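Response regulator receiver protein (Desulfuromonas acetoxidans, PDB 2ZAY) probably acts in two-component signal transduction, this chain being its CheY-like receiver domain, which is expected to be phosphorylated by a partner kinase. Local coordinates at residues A94-Q99 with I106-K111. Residues are numbered along the deposited sequence; the frame is centred on the assembly and turned at random.
Sequences AKEEAQ and IDFIAK
In the last beta-alpha-beta unit of the receiver domain, helix 94-103 rests on edge strand 107-110 through the ring of Phe108, which lies flat against Glu97. The position of Glu97 CA identifies a CH-pi contact: it sits 3.9 Å from the centroid of the Phe108 ring, 5° off its normal. Glu97 CB lies over the same face, CG stands above the rim on the CD2 side, 3.5 Å from Phe108 CD2, and the carboxylate plane is turned just 15° from the ring. Phe108 has CG anti to its own N (chi1 179°), which carries the ring out from the strand to the helix. Within the five-stranded parallel sheet of this CheY-like fold, the crossover starts at strand 85-89, whose Ser89 hydrogen-bonds Glu96 OE2. That oxygen also meets the ring edge, 3.5 Å from Phe108 CZ, while OE1 bonds Asn61. An alanine in place of Phe108 would probably open a gap between helix and strand, leaving the Glu97 methylenes without their aromatic platform. Next to the ring's own backbone, Phe108 N donates to Asp107 OD1 over 2.7 Å in a bent bond, and Asp107 OD2 forms a salt bridge with Arg121 of helix 115-129.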
ATOM      1  N   ALA A  94      13.658  -9.681  -8.860  1.00 29.39           N
ATOM      2  CA  ALA A  94      12.757  -9.859  -9.994  1.00 28.66           C
ATOM      3  C   ALA A  94      11.717 -10.902  -9.624  1.00 28.47           C
ATOM      4  O   ALA A  94      10.539 -10.775  -9.970  1.00 24.89           O
ATOM      5  CB  ALA A  94      13.534 -10.311 -11.228  1.00 30.16           C
ATOM      6  N   LYS A  95      12.156 -11.934  -8.905  1.00 27.59           N
ATOM      7  CA  LYS A  95      11.257 -12.999  -8.495  1.00 28.50           C
ATOM      8  C   LYS A  95      10.205 -12.501  -7.513  1.00 27.22           C
ATOM      9  O   LYS A  95       9.060 -12.923  -7.582  1.00 25.94           O
ATOM     10  CB  LYS A  95      12.039 -14.157  -7.870  1.00 32.03           C
ATOM     11  CG  LYS A  95      11.163 -15.354  -7.516  1.00 36.06           C
ATOM     12  CD  LYS A  95      11.979 -16.502  -6.944  1.00 41.31           C
ATOM     13  CE  LYS A  95      12.907 -17.116  -7.985  1.00 42.01           C
ATOM     14  NZ  LYS A  95      12.173 -17.928  -8.997  1.00 45.88           N
ATOM     15  N   GLU A  96      10.584 -11.609  -6.600  1.00 25.06           N
ATOM     16  CA  GLU A  96       9.608 -11.098  -5.640  1.00 26.15           C
ATOM     17  C   GLU A  96       8.594 -10.229  -6.365  1.00 23.19           C
ATOM     18  O   GLU A  96       7.387 -10.340  -6.130  1.00 24.83           O
ATOM     19  CB  GLU A  96      10.271 -10.258  -4.550  1.00 26.59           C
ATOM     20  CG  GLU A  96       9.290  -9.830  -3.457  1.00 31.30           C
ATOM     21  CD  GLU A  96       9.842  -8.738  -2.561  1.00 32.64           C
ATOM     22  OE1 GLU A  96       9.542  -8.751  -1.352  1.00 38.10           O
ATOM     23  OE2 GLU A  96      10.564  -7.856  -3.067  1.00 36.63           O
ATOM     24  N   GLU A  97       9.090  -9.359  -7.242  1.00 22.15           N
ATOM     25  CA  GLU A  97       8.208  -8.479  -8.005  1.00 22.20           C
ATOM     26  C   GLU A  97       7.191  -9.318  -8.768  1.00 22.69           C
ATOM     27  O   GLU A  97       5.987  -9.069  -8.683  1.00 20.82           O
ATOM     28  CB  GLU A  97       9.010  -7.608  -8.984  1.00 21.43           C
ATOM     29  CG  GLU A  97       8.138  -6.638  -9.814  1.00 20.86           C
ATOM     30  CD  GLU A  97       8.954  -5.575 -10.542  1.00 25.11           C
ATOM     31  OE1 GLU A  97      10.157  -5.416 -10.229  1.00 24.80           O
ATOM     32  OE2 GLU A  97       8.388  -4.886 -11.423  1.00 25.71           O
ATOM     33  N   ALA A  98       7.672 -10.323  -9.504  1.00 22.95           N
ATOM     34  CA  ALA A  98       6.773 -11.189 -10.266  1.00 22.35           C
ATOM     35  C   ALA A  98       5.778 -11.924  -9.371  1.00 21.93           C
ATOM     36  O   ALA A  98       4.601 -12.017  -9.709  1.00 22.07           O
ATOM     37  CB  ALA A  98       7.572 -12.195 -11.100  1.00 24.66           C
ATOM     38  N   GLN A  99       6.235 -12.444  -8.230  1.00 22.28           N
ATOM     39  CA  GLN A  99       5.320 -13.152  -7.331  1.00 24.35           C
ATOM     40  C   GLN A  99       4.181 -12.261  -6.825  1.00 23.66           C
ATOM     41  O   GLN A  99       3.013 -12.669  -6.822  1.00 22.88           O
ATOM     42  CB  GLN A  99       6.074 -13.728  -6.125  1.00 29.06           C
ATOM     43  CG  GLN A  99       5.151 -14.162  -4.977  1.00 35.08           C
ATOM     44  CD  GLN A  99       5.906 -14.745  -3.787  1.00 39.38           C
ATOM     45  OE1 GLN A  99       6.959 -14.235  -3.390  1.00 41.04           O
ATOM     46  NE2 GLN A  99       5.362 -15.808  -3.203  1.00 40.17           N
ATOM     47  N   ILE A 106      -1.757  -4.652  -7.360  1.00 16.48           N
ATOM     48  CA  ILE A 106      -1.954  -3.809  -8.539  1.00 19.03           C
ATOM     49  C   ILE A 106      -0.671  -3.168  -9.067  1.00 18.69           C
ATOM     50  O   ILE A 106      -0.592  -2.798 -10.243  1.00 20.22           O
ATOM     51  CB  ILE A 106      -3.023  -2.724  -8.266  1.00 19.39           C
ATOM     52  CG1 ILE A 106      -3.669  -2.307  -9.587  1.00 23.77           C
ATOM     53  CG2 ILE A 106      -2.403  -1.546  -7.539  1.00 19.79           C
ATOM     54  CD1 ILE A 106      -4.921  -1.485  -9.405  1.00 27.27           C
ATOM     55  N   ASP A 107       0.325  -3.014  -8.203  1.00 18.03           N
ATOM     56  CA  ASP A 107       1.615  -2.461  -8.621  1.00 19.19           C
ATOM     57  C   ASP A 107       2.679  -2.863  -7.601  1.00 18.62           C
ATOM     58  O   ASP A 107       2.361  -3.362  -6.515  1.00 17.72           O
ATOM     59  CB  ASP A 107       1.571  -0.927  -8.756  1.00 19.41           C
ATOM     60  CG  ASP A 107       2.569  -0.403  -9.799  1.00 22.85           C
ATOM     61  OD1 ASP A 107       3.566  -1.102 -10.091  1.00 25.49           O
ATOM     62  OD2 ASP A 107       2.365   0.711 -10.329  1.00 22.90           O
ATOM     63  N   PHE A 108       3.939  -2.656  -7.967  1.00 18.50           N
ATOM     64  CA  PHE A 108       5.068  -2.996  -7.107  1.00 20.72           C
ATOM     65  C   PHE A 108       6.106  -1.886  -7.227  1.00 22.30           C
ATOM     66  O   PHE A 108       6.521  -1.534  -8.336  1.00 22.53           O
ATOM     67  CB  PHE A 108       5.673  -4.325  -7.559  1.00 22.22           C
ATOM     68  CG  PHE A 108       6.871  -4.752  -6.756  1.00 23.85           C
ATOM     69  CD1 PHE A 108       6.720  -5.555  -5.631  1.00 25.30           C
ATOM     70  CD2 PHE A 108       8.152  -4.348  -7.129  1.00 27.81           C
ATOM     71  CE1 PHE A 108       7.831  -5.957  -4.884  1.00 27.94           C
ATOM     72  CE2 PHE A 108       9.273  -4.739  -6.392  1.00 28.82           C
ATOM     73  CZ  PHE A 108       9.110  -5.548  -5.266  1.00 28.93           C
ATOM     74  N   ILE A 109       6.522  -1.334  -6.093  1.00 22.04           N
ATOM     75  CA  ILE A 109       7.494  -0.249  -6.091  1.00 24.39           C
ATOM     76  C   ILE A 109       8.665  -0.572  -5.182  1.00 24.35           C
ATOM     77  O   ILE A 109       8.483  -0.874  -4.002  1.00 24.53           O
ATOM     78  CB  ILE A 109       6.852   1.064  -5.604  1.00 25.62           C
ATOM     79  CG1 ILE A 109       5.604   1.372  -6.436  1.00 26.34           C
ATOM     80  CG2 ILE A 109       7.861   2.213  -5.708  1.00 27.98           C
ATOM     81  CD1 ILE A 109       4.835   2.588  -5.943  1.00 26.28           C
ATOM     82  N   ALA A 110       9.869  -0.505  -5.737  1.00 25.13           N
ATOM     83  CA  ALA A 110      11.071  -0.790  -4.970  1.00 26.33           C
ATOM     84  C   ALA A 110      11.519   0.402  -4.130  1.00 28.34           C
ATOM     85  O   ALA A 110      11.533   1.539  -4.606  1.00 29.12           O
ATOM     86  CB  ALA A 110      12.198  -1.207  -5.910  1.00 28.03           C
ATOM     87  N   LYS A 111      11.861   0.137  -2.874  1.00 29.30           N
ATOM     88  CA  LYS A 111      12.368   1.171  -1.980  1.00 32.95           C
ATOM     89  C   LYS A 111      13.826   1.392  -2.405  1.00 35.36           C
ATOM     90  O   LYS A 111      14.416   0.538  -3.066  1.00 35.77           O
ATOM     91  CB  LYS A 111      12.335   0.691  -0.522  1.00 32.90           C
ATOM     92  CG  LYS A 111      10.956   0.623   0.124  1.00 34.70           C
ATOM     93  CD  LYS A 111      11.060  -0.006   1.510  1.00 37.46           C
ATOM     94  CE  LYS A 111      10.050   0.573   2.499  1.00 39.56           C
ATOM     95  NZ  LYS A 111       8.643   0.393   2.075  1.00 43.47           N
TER